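Local coordinates for putative membrane protein (Yersinia pestis CO92, PDB 5TF3) that is of unknown function but, named as a putative membrane protein of the DUF1198 family, adopts a compact all-alpha fold, at residues 37-42 and 98-103; 57-62 and 71-76; 15-20 and 83-88; 28-33 and 102-107. All coordinates share one frame; numbering follows the deposited sequence.

Interaction 1: 37-42 and 98-103; sequences QMFIRS and LFYFAE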
loop_
_atom_site.group_PDB
_atom_site.type_symbol
_atom_site.label_atom_id
_atom_site.label_comp_id
_atom_site.label_asym_id
_atom_site.label_seq_id
_atom_site.Cartn_x
_atom_site.Cartn_y
_atom_site.Cartn_z
ATOM N N GLN A 37 -7.527 6.086 -12.303
ATOM C CA GLN A 37 -8.750 6.869 -12.136
ATOM C C GLN A 37 -9.638 6.274 -11.058
ATOM O O GLN A 37 -10.182 7.001 -10.215
ATOM C CB GLN A 37 -9.511 6.952 -13.464
ATOM C CG GLN A 37 -8.808 7.769 -14.537
ATOM C CD GLN A 37 -9.464 7.604 -15.910
ATOM O OE1 GLN A 37 -10.644 7.243 -16.012
ATOM N NE2 GLN A 37 -8.694 7.856 -16.969
HETATM N N MSE A 38 -9.797 4.951 -11.064
HETATM C CA MSE A 38 -10.576 4.252 -10.048
HETATM C C MSE A 38 -9.965 4.434 -8.657
HETATM O O MSE A 38 -10.680 4.687 -7.684
HETATM C CB MSE A 38 -10.690 2.761 -10.407
HETATM C CG MSE A 38 -11.337 2.513 -11.788
HETATM SE SE MSE A 38 -11.071 0.715 -12.574
HETATM C CE MSE A 38 -12.147 -0.321 -11.320
ATOM N N PHE A 39 -8.635 4.321 -8.570
ATOM C CA PHE A 39 -7.970 4.456 -7.277
ATOM C C PHE A 39 -8.115 5.870 -6.740
ATOM O O PHE A 39 -8.417 6.069 -5.557
ATOM C CB PHE A 39 -6.493 4.076 -7.393
ATOM C CG PHE A 39 -5.716 4.290 -6.128
ATOM C CD1 PHE A 39 -5.790 3.363 -5.090
ATOM C CD2 PHE A 39 -4.915 5.406 -5.968
ATOM C CE1 PHE A 39 -5.072 3.557 -3.917
ATOM C CE2 PHE A 39 -4.189 5.605 -4.788
ATOM C CZ PHE A 39 -4.270 4.676 -3.768
ATOM N N ILE A 40 -7.903 6.863 -7.602
ATOM C CA ILE A 40 -8.017 8.265 -7.206
ATOM C C ILE A 40 -9.433 8.573 -6.747
ATOM O O ILE A 40 -9.644 9.263 -5.739
ATOM C CB ILE A 40 -7.608 9.178 -8.379
ATOM C CG1 ILE A 40 -6.094 9.135 -8.599
ATOM C CG2 ILE A 40 -8.140 10.574 -8.183
ATOM C CD1 ILE A 40 -5.298 9.113 -7.358
ATOM N N ARG A 41 -10.427 8.096 -7.500
ATOM C CA ARG A 41 -11.809 8.400 -7.153
ATOM C C ARG A 41 -12.196 7.758 -5.831
ATOM O O ARG A 41 -12.903 8.370 -5.026
ATOM C CB ARG A 41 -12.766 7.953 -8.255
ATOM C CG ARG A 41 -14.214 8.315 -7.922
ATOM C CD ARG A 41 -15.165 8.059 -9.072
ATOM N NE ARG A 41 -15.016 6.693 -9.541
ATOM C CZ ARG A 41 -14.639 6.357 -10.768
ATOM N NH1 ARG A 41 -14.395 7.295 -11.682
ATOM N NH2 ARG A 41 -14.516 5.071 -11.076
ATOM N N SER A 42 -11.739 6.529 -5.579
ATOM C CA SER A 42 -12.120 5.889 -4.324
ATOM C C SER A 42 -11.385 6.515 -3.142
ATOM O O SER A 42 -11.927 6.570 -2.032
ATOM C CB SER A 42 -11.879 4.375 -4.394
ATOM O OG SER A 42 -10.592 4.016 -3.918
ATOM N N LEU A 98 -3.369 -6.875 -7.048
ATOM C CA LEU A 98 -3.403 -7.611 -8.309
ATOM C C LEU A 98 -4.281 -6.926 -9.343
ATOM O O LEU A 98 -4.102 -7.141 -10.550
ATOM C CB LEU A 98 -3.893 -9.042 -8.081
ATOM C CG LEU A 98 -2.824 -9.937 -7.458
ATOM C CD1 LEU A 98 -3.315 -11.359 -7.256
ATOM C CD2 LEU A 98 -1.568 -9.917 -8.315
ATOM N N PHE A 99 -5.251 -6.125 -8.910
ATOM C CA PHE A 99 -5.974 -5.347 -9.902
ATOM C C PHE A 99 -5.222 -4.075 -10.279
ATOM O O PHE A 99 -4.953 -3.829 -11.460
ATOM C CB PHE A 99 -7.358 -4.957 -9.422
ATOM C CG PHE A 99 -7.963 -3.887 -10.281
ATOM C CD1 PHE A 99 -8.352 -4.174 -11.583
ATOM C CD2 PHE A 99 -8.059 -2.587 -9.838
ATOM C CE1 PHE A 99 -8.902 -3.203 -12.403
ATOM C CE2 PHE A 99 -8.610 -1.605 -10.655
ATOM C CZ PHE A 99 -9.020 -1.914 -11.938
ATOM N N TYR A 100 -4.913 -3.233 -9.284
ATOM C CA TYR A 100 -4.440 -1.884 -9.593
ATOM C C TYR A 100 -3.135 -1.916 -10.373
ATOM O O TYR A 100 -2.885 -1.025 -11.201
ATOM C CB TYR A 100 -4.290 -1.063 -8.313
ATOM C CG TYR A 100 -5.607 -0.596 -7.722
ATOM C CD1 TYR A 100 -6.487 0.191 -8.456
ATOM C CD2 TYR A 100 -5.964 -0.935 -6.424
ATOM C CE1 TYR A 100 -7.700 0.618 -7.911
ATOM C CE2 TYR A 100 -7.159 -0.505 -5.867
ATOM C CZ TYR A 100 -8.026 0.263 -6.613
ATOM O OH TYR A 100 -9.214 0.676 -6.054
ATOM N N PHE A 101 -2.317 -2.955 -10.165
ATOM C CA PHE A 101 -1.058 -3.118 -10.885
ATOM C C PHE A 101 -1.134 -4.231 -11.939
ATOM O O PHE A 101 -0.119 -4.841 -12.283
ATOM C CB PHE A 101 0.079 -3.361 -9.891
ATOM C CG PHE A 101 0.191 -2.285 -8.842
ATOM C CD1 PHE A 101 0.606 -1.004 -9.187
ATOM C CD2 PHE A 101 -0.152 -2.539 -7.521
ATOM C CE1 PHE A 101 0.699 -0.000 -8.232
ATOM C CE2 PHE A 101 -0.063 -1.549 -6.559
ATOM C CZ PHE A 101 0.365 -0.277 -6.912
ATOM N N ALA A 102 -2.324 -4.464 -12.489
ATOM C CA ALA A 102 -2.524 -5.575 -13.425
ATOM C C ALA A 102 -1.588 -5.487 -14.628
ATOM O O ALA A 102 -1.075 -6.509 -15.096
ATOM C CB ALA A 102 -3.977 -5.609 -13.883
ATOM N N GLU A 103 -1.337 -4.278 -15.130
ATOM C CA GLU A 103 -0.474 -4.111 -16.296
ATOM C C GLU A 103 0.969 -4.533 -16.037
ATOM O O GLU A 103 1.718 -4.756 -16.996
ATOM C CB GLU A 103 -0.509 -2.657 -16.765
ATOM C CG GLU A 103 -1.874 -2.208 -17.264
ATOM C CD GLU A 103 -1.842 -0.801 -17.847
ATOM O OE1 GLU A 103 -0.872 -0.060 -17.553
ATOM O OE2 GLU A 103 -2.782 -0.441 -18.599
#
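The phenol ring of Tyr100 is a flat wedge pushed against helix 33-45, with a different group on each of its sides. Phe39 turns its edge to one face of that ring, a T-shaped pair with centroids 5.5 Å apart and planes at 79°. Its CB adds to the contact, lying 3.7 Å from Tyr100 CE1. The opposite face of the phenol is covered within the same segment by Phe99, whose CD2 stands 3.5 Å above the plane near the rim. Met38, deposited as selenomethionine, has CB loosely at the edge of Tyr100, and the chain runs on to Phe99. A bend at its last torsion (chi3 68°) folds the tip around the phenyl edge, so that SE comes within 3.4 Å of Phe99 CZ and CE within 3.6 Å of the same atom. This is a Met-aromatic contact made at the ring edge, with SE 76° off the ring normal. No hydrogen bond joins the two segments; the contact rests on aromatic and apolar packing. Behind this surface patch, Phe39 also packs on Ala54 and Leu57 of helix 48-65, on Ile13 of helix 2-17 and on Met27 and Leu28 of helix 22-29; Tyr100 also packs on Leu57.

Interaction 2: 57-62 and 71-76; sequences LVFIYH and ENVELW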
loop_
_atom_site.group_PDB
_atom_site.type_symbol
_atom_site.label_atom_id
_atom_site.label_comp_id
_atom_site.label_asym_id
_atom_site.label_seq_id
_atom_site.Cartn_x
_atom_site.Cartn_y
_atom_site.Cartn_z
ATOM N N LEU A 57 -1.596 -0.432 -0.120
ATOM C CA LEU A 57 -1.115 -0.477 -1.501
ATOM C C LEU A 57 0.234 0.216 -1.632
ATOM O O LEU A 57 1.101 -0.239 -2.391
ATOM C CB LEU A 57 -2.120 0.178 -2.456
ATOM C CG LEU A 57 -3.333 -0.646 -2.876
ATOM C CD1 LEU A 57 -4.173 0.180 -3.807
ATOM C CD2 LEU A 57 -2.902 -1.925 -3.547
ATOM N N VAL A 58 0.400 1.347 -0.942
ATOM C CA VAL A 58 1.702 2.012 -0.861
ATOM C C VAL A 58 2.761 1.044 -0.340
ATOM O O VAL A 58 3.847 0.906 -0.919
ATOM C CB VAL A 58 1.591 3.266 0.026
ATOM C CG1 VAL A 58 2.954 3.913 0.243
ATOM C CG2 VAL A 58 0.629 4.273 -0.617
ATOM N N PHE A 59 2.457 0.351 0.757
ATOM C CA PHE A 59 3.385 -0.638 1.304
ATOM C C PHE A 59 3.730 -1.711 0.270
ATOM O O PHE A 59 4.904 -1.987 0.014
ATOM C CB PHE A 59 2.767 -1.268 2.560
ATOM C CG PHE A 59 3.555 -2.417 3.132
ATOM C CD1 PHE A 59 3.323 -3.724 2.706
ATOM C CD2 PHE A 59 4.505 -2.197 4.121
ATOM C CE1 PHE A 59 4.050 -4.784 3.222
ATOM C CE2 PHE A 59 5.229 -3.249 4.661
ATOM C CZ PHE A 59 5.002 -4.557 4.205
ATOM N N ILE A 60 2.712 -2.332 -0.333
ATOM C CA ILE A 60 2.967 -3.403 -1.301
ATOM C C ILE A 60 3.803 -2.895 -2.466
ATOM O O ILE A 60 4.751 -3.557 -2.905
ATOM C CB ILE A 60 1.641 -4.010 -1.790
ATOM C CG1 ILE A 60 0.993 -4.851 -0.677
ATOM C CG2 ILE A 60 1.877 -4.814 -3.094
ATOM C CD1 ILE A 60 -0.426 -5.320 -0.981
ATOM N N TYR A 61 3.487 -1.699 -2.970
ATOM C CA TYR A 61 4.237 -1.155 -4.101
ATOM C C TYR A 61 5.706 -0.979 -3.752
ATOM O O TYR A 61 6.590 -1.420 -4.492
ATOM C CB TYR A 61 3.633 0.177 -4.568
ATOM C CG TYR A 61 4.469 0.835 -5.660
ATOM C CD1 TYR A 61 4.405 0.385 -6.985
ATOM C CD2 TYR A 61 5.348 1.877 -5.363
ATOM C CE1 TYR A 61 5.187 0.966 -7.983
ATOM C CE2 TYR A 61 6.133 2.467 -6.361
ATOM C CZ TYR A 61 6.046 2.007 -7.660
ATOM O OH TYR A 61 6.823 2.588 -8.636
ATOM N N HIS A 62 5.994 -0.331 -2.627
ATOM C CA HIS A 62 7.389 -0.047 -2.310
ATOM C C HIS A 62 8.147 -1.274 -1.811
ATOM O O HIS A 62 9.381 -1.274 -1.864
ATOM C CB HIS A 62 7.473 1.112 -1.308
ATOM C CG HIS A 62 7.116 2.422 -1.932
ATOM N ND1 HIS A 62 7.949 3.064 -2.823
ATOM C CD2 HIS A 62 5.977 3.151 -1.887
ATOM C CE1 HIS A 62 7.362 4.166 -3.254
ATOM N NE2 HIS A 62 6.160 4.239 -2.709
ATOM N N GLU A 71 15.559 -5.080 4.886
ATOM C CA GLU A 71 15.795 -3.710 5.320
ATOM C C GLU A 71 14.689 -2.781 4.831
ATOM O O GLU A 71 14.152 -1.972 5.604
ATOM C CB GLU A 71 17.166 -3.244 4.825
ATOM C CG GLU A 71 17.379 -1.738 4.918
ATOM C CD GLU A 71 18.848 -1.356 4.958
ATOM O OE1 GLU A 71 19.693 -2.263 5.147
ATOM O OE2 GLU A 71 19.155 -0.147 4.812
ATOM N N ASN A 72 14.316 -2.888 3.551
ATOM C CA ASN A 72 13.293 -1.986 3.037
ATOM C C ASN A 72 11.920 -2.343 3.593
ATOM O O ASN A 72 11.114 -1.454 3.894
ATOM C CB ASN A 72 13.290 -2.009 1.502
ATOM C CG ASN A 72 12.428 -0.902 0.905
ATOM O OD1 ASN A 72 12.654 0.287 1.154
ATOM N ND2 ASN A 72 11.435 -1.288 0.123
ATOM N N VAL A 73 11.644 -3.641 3.773
ATOM C CA VAL A 73 10.348 -4.033 4.316
ATOM C C VAL A 73 10.200 -3.515 5.740
ATOM O O VAL A 73 9.128 -3.032 6.137
ATOM C CB VAL A 73 10.169 -5.568 4.232
ATOM C CG1 VAL A 73 8.961 -6.013 5.037
ATOM C CG2 VAL A 73 9.985 -6.008 2.767
ATOM N N GLU A 74 11.275 -3.592 6.527
ATOM C CA GLU A 74 11.234 -3.076 7.893
ATOM C C GLU A 74 10.960 -1.574 7.899
ATOM O O GLU A 74 10.174 -1.072 8.718
ATOM C CB GLU A 74 12.550 -3.393 8.607
ATOM C CG GLU A 74 12.629 -2.832 10.014
ATOM C CD GLU A 74 13.822 -3.357 10.790
ATOM O OE1 GLU A 74 14.287 -4.483 10.496
ATOM O OE2 GLU A 74 14.299 -2.639 11.696
ATOM N N LEU A 75 11.596 -0.849 6.980
ATOM C CA LEU A 75 11.352 0.580 6.813
ATOM C C LEU A 75 9.867 0.880 6.619
ATOM O O LEU A 75 9.295 1.724 7.318
ATOM C CB LEU A 75 12.168 1.069 5.613
ATOM C CG LEU A 75 12.282 2.543 5.295
ATOM C CD1 LEU A 75 13.561 2.756 4.483
ATOM C CD2 LEU A 75 11.051 3.037 4.540
ATOM N N TRP A 76 9.231 0.219 5.638
ATOM C CA TRP A 76 7.833 0.510 5.325
ATOM C C TRP A 76 6.881 -0.023 6.386
ATOM O O TRP A 76 5.842 0.597 6.654
ATOM C CB TRP A 76 7.485 -0.029 3.928
ATOM C CG TRP A 76 8.087 0.889 2.907
ATOM C CD1 TRP A 76 9.288 0.745 2.257
ATOM C CD2 TRP A 76 7.544 2.144 2.482
ATOM N NE1 TRP A 76 9.501 1.830 1.415
ATOM C CE2 TRP A 76 8.448 2.703 1.553
ATOM C CE3 TRP A 76 6.373 2.843 2.800
ATOM C CZ2 TRP A 76 8.215 3.922 0.931
ATOM C CZ3 TRP A 76 6.145 4.072 2.175
ATOM C CH2 TRP A 76 7.059 4.588 1.256
#
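Asn72 ND2 is held by two backbone carbonyls: it hydrogen-bonds to Asn67 O in the turn between the helices, and more weakly to His62 O at 2.9 Å, where the N-H points well off line (118°). The amide thus ties the two helices together close to the turn of this antiparallel hairpin. The same residue, His62, also carries the aromatic packing. The His62 ring lies almost flat on the six-membered ring of Trp76, an offset stack with planes at 6° and centroids 4.4 Å apart. His62 CB sits over the adjoining five-membered ring, 3.6 Å from its centroid, in a CH-pi contact. On the other face of the imidazole, Tyr61 CD2 lies 3.6 Å above the centre, so the ring is sandwiched. Val58 CG1 touches the indole at Trp76 CZ3 (3.7 Å), and Phe59, with CG anti to the backbone N, runs alongside Trp76 but the other way, and its CD2 comes within 3.7 Å of Trp76 CB. His62 NE2 hydrogen-bonds to Tyr23 O; because a carbonyl can only accept, NE2 probably carries a hydrogen, and the imidazole is fixed both by its stack and by this bond.

Interaction 3: 15-20 and 83-88; sequences NLLKIK and AQISPI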
loop_
_atom_site.group_PDB
_atom_site.type_symbol
_atom_site.label_atom_id
_atom_site.label_comp_id
_atom_site.label_asym_id
_atom_site.label_seq_id
_atom_site.Cartn_x
_atom_site.Cartn_y
_atom_site.Cartn_z
ATOM N N ASN A 15 -0.234 12.606 3.752
ATOM C CA ASN A 15 -0.422 13.147 5.097
ATOM C C ASN A 15 -0.651 12.035 6.115
ATOM O O ASN A 15 -0.141 12.100 7.240
ATOM C CB ASN A 15 -1.590 14.136 5.118
ATOM C CG ASN A 15 -1.254 15.461 4.446
ATOM O OD1 ASN A 15 -0.094 15.868 4.396
ATOM N ND2 ASN A 15 -2.276 16.141 3.934
ATOM N N LEU A 16 -1.417 11.006 5.741
ATOM C CA LEU A 16 -1.669 9.894 6.659
ATOM C C LEU A 16 -0.375 9.183 7.021
ATOM O O LEU A 16 -0.095 8.929 8.198
ATOM C CB LEU A 16 -2.652 8.903 6.034
ATOM C CG LEU A 16 -2.856 7.596 6.804
ATOM C CD1 LEU A 16 -3.466 7.870 8.174
ATOM C CD2 LEU A 16 -3.738 6.624 6.018
ATOM N N LEU A 17 0.432 8.852 6.020
ATOM C CA LEU A 17 1.690 8.167 6.267
ATOM C C LEU A 17 2.829 9.099 6.692
ATOM O O LEU A 17 3.881 8.602 7.139
ATOM C CB LEU A 17 2.078 7.398 5.007
ATOM C CG LEU A 17 1.111 6.259 4.698
ATOM C CD1 LEU A 17 1.513 5.619 3.381
ATOM C CD2 LEU A 17 1.134 5.240 5.826
ATOM N N LYS A 18 2.646 10.422 6.564
ATOM C CA LYS A 18 3.686 11.420 6.859
ATOM C C LYS A 18 4.944 11.172 6.030
ATOM O O LYS A 18 6.052 11.105 6.557
ATOM C CB LYS A 18 4.034 11.458 8.349
ATOM C CG LYS A 18 2.863 11.671 9.284
ATOM C CD LYS A 18 2.304 13.073 9.143
ATOM C CE LYS A 18 1.130 13.305 10.089
ATOM N NZ LYS A 18 0.258 14.404 9.583
ATOM N N ILE A 19 4.764 11.012 4.719
ATOM C CA ILE A 19 5.868 10.827 3.786
ATOM C C ILE A 19 5.666 11.823 2.654
ATOM O O ILE A 19 4.586 12.393 2.480
ATOM C CB ILE A 19 5.964 9.377 3.243
ATOM C CG1 ILE A 19 4.722 9.016 2.408
ATOM C CG2 ILE A 19 6.129 8.364 4.392
ATOM C CD1 ILE A 19 4.648 7.572 2.008
ATOM N N LYS A 20 6.733 12.062 1.902
ATOM C CA LYS A 20 6.658 13.023 0.810
ATOM C C LYS A 20 5.724 12.522 -0.296
ATOM O O LYS A 20 5.639 11.316 -0.548
ATOM C CB LYS A 20 8.045 13.282 0.230
ATOM C CG LYS A 20 8.994 14.029 1.164
ATOM C CD LYS A 20 10.349 14.247 0.507
ATOM C CE LYS A 20 11.157 15.320 1.241
ATOM N NZ LYS A 20 12.425 15.622 0.514
ATOM N N ALA A 83 1.943 5.368 11.690
ATOM C CA ALA A 83 0.642 5.921 11.332
ATOM C C ALA A 83 -0.514 5.251 12.065
ATOM O O ALA A 83 -1.672 5.483 11.693
ATOM C CB ALA A 83 0.400 5.786 9.824
ATOM N N GLN A 84 -0.228 4.392 13.052
ATOM C CA GLN A 84 -1.262 3.685 13.813
ATOM C C GLN A 84 -2.083 2.774 12.916
ATOM O O GLN A 84 -3.288 2.606 13.114
ATOM C CB GLN A 84 -2.187 4.653 14.555
ATOM C CG GLN A 84 -1.463 5.765 15.278
ATOM C CD GLN A 84 -0.657 5.252 16.445
ATOM O OE1 GLN A 84 -1.212 4.874 17.481
ATOM N NE2 GLN A 84 0.659 5.224 16.284
ATOM N N ILE A 85 -1.438 2.217 11.900
ATOM C CA ILE A 85 -2.048 1.263 10.984
ATOM C C ILE A 85 -1.466 -0.110 11.292
ATOM O O ILE A 85 -0.245 -0.249 11.435
ATOM C CB ILE A 85 -1.789 1.669 9.523
ATOM C CG1 ILE A 85 -2.549 2.955 9.204
ATOM C CG2 ILE A 85 -2.210 0.569 8.573
ATOM C CD1 ILE A 85 -2.230 3.484 7.867
ATOM N N SER A 86 -2.328 -1.112 11.407
ATOM C CA SER A 86 -1.855 -2.455 11.724
ATOM C C SER A 86 -0.818 -2.900 10.695
ATOM O O SER A 86 -1.057 -2.770 9.488
ATOM C CB SER A 86 -3.006 -3.458 11.748
ATOM O OG SER A 86 -2.487 -4.776 11.815
ATOM N N PRO A 87 0.336 -3.415 11.120
ATOM C CA PRO A 87 1.307 -3.939 10.156
ATOM C C PRO A 87 0.930 -5.306 9.602
ATOM O O PRO A 87 1.676 -5.853 8.783
ATOM C CB PRO A 87 2.597 -4.022 10.990
ATOM C CG PRO A 87 2.104 -4.306 12.373
ATOM C CD PRO A 87 0.773 -3.607 12.514
ATOM N N ILE A 88 -0.195 -5.886 10.021
ATOM C CA ILE A 88 -0.605 -7.174 9.476
ATOM C C ILE A 88 -1.118 -6.975 8.058
ATOM O O ILE A 88 -1.958 -6.106 7.795
ATOM C CB ILE A 88 -1.663 -7.832 10.373
ATOM C CG1 ILE A 88 -1.082 -8.152 11.750
ATOM C CG2 ILE A 88 -2.188 -9.112 9.731
ATOM C CD1 ILE A 88 -2.086 -8.793 12.678
#
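Two Schellman motifs face each other here, one ending helix 2-17 and the other ending helix 70-82. Each turns on a C-prime residue with positive phi, Lys18 at 57° and Gln84 at 62°, and the chain leaves its helix beside the other helix's end, with Leu17 CA and Ala83 CA 5.6 Å apart. Ala83 points its methyl into the last turn of helix 2-17, where CB rests 3.6 Å from Leu16 O and 4.1 Å from Leu17 CD2. Beyond the turn, Ile85 also points toward the leucines and, with its CG1 branch anti to the carbonyl carbon, brings CD1 up against both leucines from one side. Its CD1 meets Leu16 CD2 at 3.9 Å and Leu17 CD2 at 4.3 Å, so the two neighbouring leucines, Leu16 with CG anti to the backbone N and Leu17 with CG beside it, both present a CD2 methyl to it. The loop then continues into an ST turn, in which Ile88 N donates to Ser86 OG at 3.1 Å and a fairly straight 161°. Helix 48-65 lies against the same side chains: Leu16 packs on Val51, Leu17 on Val58, and Ile85 on Ala55 and Tyr56. With no hydrogen bond or charge pair between the segments, their mutual hold consists of methyl-to-methyl packing and one methyl set against a carbonyl oxygen, while the Schellman hydrogen bonds stay within each helix end.

Interaction 4: 28-33 and 102-107; sequences LQEMGP and AELDLD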
loop_
_atom_site.group_PDB
_atom_site.type_symbol
_atom_site.label_atom_id
_atom_site.label_comp_id
_atom_site.label_asym_id
_atom_site.label_seq_id
_atom_site.Cartn_x
_atom_site.Cartn_y
_atom_site.Cartn_z
ATOM N N LEU A 28 1.393 5.808 -8.532
ATOM C CA LEU A 28 0.368 6.074 -9.536
ATOM C C LEU A 28 0.911 5.880 -10.945
ATOM O O LEU A 28 0.222 5.335 -11.811
ATOM C CB LEU A 28 -0.186 7.489 -9.370
ATOM C CG LEU A 28 -0.849 7.769 -8.021
ATOM C CD1 LEU A 28 -1.290 9.229 -7.960
ATOM C CD2 LEU A 28 -2.027 6.840 -7.807
ATOM N N GLN A 29 2.151 6.317 -11.191
ATOM C CA GLN A 29 2.742 6.190 -12.522
ATOM C C GLN A 29 2.712 4.756 -13.021
ATOM O O GLN A 29 2.594 4.525 -14.226
ATOM C CB GLN A 29 4.183 6.689 -12.511
ATOM C CG GLN A 29 4.337 8.172 -12.337
ATOM C CD GLN A 29 5.799 8.583 -12.336
ATOM O OE1 GLN A 29 6.290 9.179 -11.374
ATOM N NE2 GLN A 29 6.508 8.250 -13.415
ATOM N N GLU A 30 2.812 3.783 -12.116
ATOM C CA GLU A 30 2.843 2.376 -12.479
ATOM C C GLU A 30 1.471 1.719 -12.425
ATOM O O GLU A 30 1.383 0.495 -12.541
ATOM C CB GLU A 30 3.812 1.618 -11.570
ATOM C CG GLU A 30 5.193 2.245 -11.496
ATOM C CD GLU A 30 6.308 1.226 -11.647
ATOM O OE1 GLU A 30 6.115 0.237 -12.383
ATOM O OE2 GLU A 30 7.375 1.412 -11.022
HETATM N N MSE A 31 0.411 2.486 -12.215
HETATM C CA MSE A 31 -0.924 1.957 -12.423
HETATM C C MSE A 31 -1.362 2.351 -13.824
HETATM O O MSE A 31 -0.968 3.400 -14.321
HETATM C CB MSE A 31 -1.913 2.498 -11.399
HETATM C CG MSE A 31 -1.680 2.050 -9.982
HETATM SE SE MSE A 31 -3.025 2.870 -8.883
HETATM C CE MSE A 31 -2.409 2.296 -7.121
ATOM N N GLY A 32 -2.178 1.524 -14.464
ATOM C CA GLY A 32 -2.741 1.899 -15.743
ATOM C C GLY A 32 -3.723 3.047 -15.611
ATOM O O GLY A 32 -4.150 3.405 -14.509
ATOM N N PRO A 33 -4.109 3.648 -16.740
ATOM C CA PRO A 33 -4.967 4.848 -16.661
ATOM C C PRO A 33 -6.309 4.592 -15.988
ATOM O O PRO A 33 -6.690 5.339 -15.081
ATOM C CB PRO A 33 -5.127 5.264 -18.131
ATOM C CG PRO A 33 -4.042 4.546 -18.868
ATOM C CD PRO A 33 -3.779 3.281 -18.122
ATOM N N ALA A 102 -2.324 -4.464 -12.489
ATOM C CA ALA A 102 -2.524 -5.575 -13.425
ATOM C C ALA A 102 -1.588 -5.487 -14.628
ATOM O O ALA A 102 -1.075 -6.509 -15.096
ATOM C CB ALA A 102 -3.977 -5.609 -13.883
ATOM N N GLU A 103 -1.337 -4.278 -15.130
ATOM C CA GLU A 103 -0.474 -4.111 -16.296
ATOM C C GLU A 103 0.969 -4.533 -16.037
ATOM O O GLU A 103 1.718 -4.756 -16.996
ATOM C CB GLU A 103 -0.509 -2.657 -16.765
ATOM C CG GLU A 103 -1.874 -2.208 -17.264
ATOM C CD GLU A 103 -1.842 -0.801 -17.847
ATOM O OE1 GLU A 103 -0.872 -0.060 -17.553
ATOM O OE2 GLU A 103 -2.782 -0.441 -18.599
ATOM N N LEU A 104 1.379 -4.628 -14.769
ATOM C CA LEU A 104 2.710 -5.101 -14.409
ATOM C C LEU A 104 2.836 -6.613 -14.474
ATOM O O LEU A 104 3.959 -7.122 -14.393
ATOM C CB LEU A 104 3.079 -4.638 -12.998
ATOM C CG LEU A 104 3.031 -3.131 -12.792
ATOM C CD1 LEU A 104 3.572 -2.758 -11.410
ATOM C CD2 LEU A 104 3.845 -2.486 -13.874
ATOM N N ASP A 105 1.718 -7.335 -14.580
ATOM C CA ASP A 105 1.728 -8.790 -14.746
ATOM C C ASP A 105 2.332 -9.471 -13.517
ATOM O O ASP A 105 3.215 -10.322 -13.622
ATOM C CB ASP A 105 2.480 -9.186 -16.022
ATOM C CG ASP A 105 1.763 -10.254 -16.826
ATOM O OD1 ASP A 105 1.262 -11.229 -16.224
ATOM O OD2 ASP A 105 1.704 -10.111 -18.068
ATOM N N LEU A 106 1.856 -9.071 -12.340
ATOM C CA LEU A 106 2.431 -9.567 -11.099
ATOM C C LEU A 106 2.172 -11.060 -10.927
ATOM O O LEU A 106 1.156 -11.601 -11.369
ATOM C CB LEU A 106 1.863 -8.812 -9.898
ATOM C CG LEU A 106 2.109 -7.306 -9.825
ATOM C CD1 LEU A 106 1.402 -6.751 -8.605
ATOM C CD2 LEU A 106 3.598 -6.988 -9.795
ATOM N N ASP A 107 3.098 -11.726 -10.255
ATOM C CA ASP A 107 2.991 -13.158 -10.025
ATOM C C ASP A 107 2.159 -13.371 -8.766
ATOM O O ASP A 107 2.617 -13.089 -7.655
ATOM C CB ASP A 107 4.384 -13.765 -9.920
ATOM C CG ASP A 107 4.359 -15.264 -9.770
ATOM O OD1 ASP A 107 3.354 -15.797 -9.265
ATOM O OD2 ASP A 107 5.360 -15.899 -10.152
HETATM O O HOH W 1 -1.831 -1.443 -13.980
#
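Two glutamates in contrasting conformations join the link between helices 22-29 and 33-45 to the 3-10 turn (102-104) that follows helix 91-100. Glu103 is stretched out, its chain extended beyond CG (chi2 -174°), and so lays its carboxylate against the backbone at the start of helix 33-45. There OE1 lies 3.3 Å from Gly32 CA, and OE2 is 3.9 Å from Pro33 CD. Gly32 is the N-cap residue, and Glu103 approaches on the side where a side chain would project. Glu30 instead is bent at chi2 (-134°), which places OE1 against the isopropyl end of Leu104, 3.8 Å from CD2. Leu104, with CG anti to the carbonyl carbon, lies roughly perpendicular to the Glu30 chain and also packs on Ile65 of helix 48-65. The other carboxylate oxygen, Glu30 OE2, is taken up by a hydrogen bond to Tyr61 OH and a salt bridge to Lys66. No direct hydrogen bond links the two segments; a water does so, accepting from Gly32 N at 3.0 Å and from Glu103 N at 3.1 Å. Two backbone amides are thereby satisfied by one oxygen, and the negative charge of Glu103 beside the amino end of helix 33-45 is probably eased by the helix dipole.

Overall arrangement
Following the chain from the N terminus, the end of helix 2-17 opens the loop that interaction 3 closes at residues 83-88, after helix 70-82. Interactions 4 and 1 start next, at 28-33 and 37-42, and both end around the exit of helix 91-100, where they share Ala102 and Glu103. Each therefore crosses interaction 3 along the sequence. Interaction 2, the hairpin of helices 48-65 and 70-82, is nested within all three loops. It touches each of them through helix 48-65. Interactions 1 and 3 lie on opposite sides of the chain's centre, about 20 Å apart between centres, with helix 48-65 bridging them.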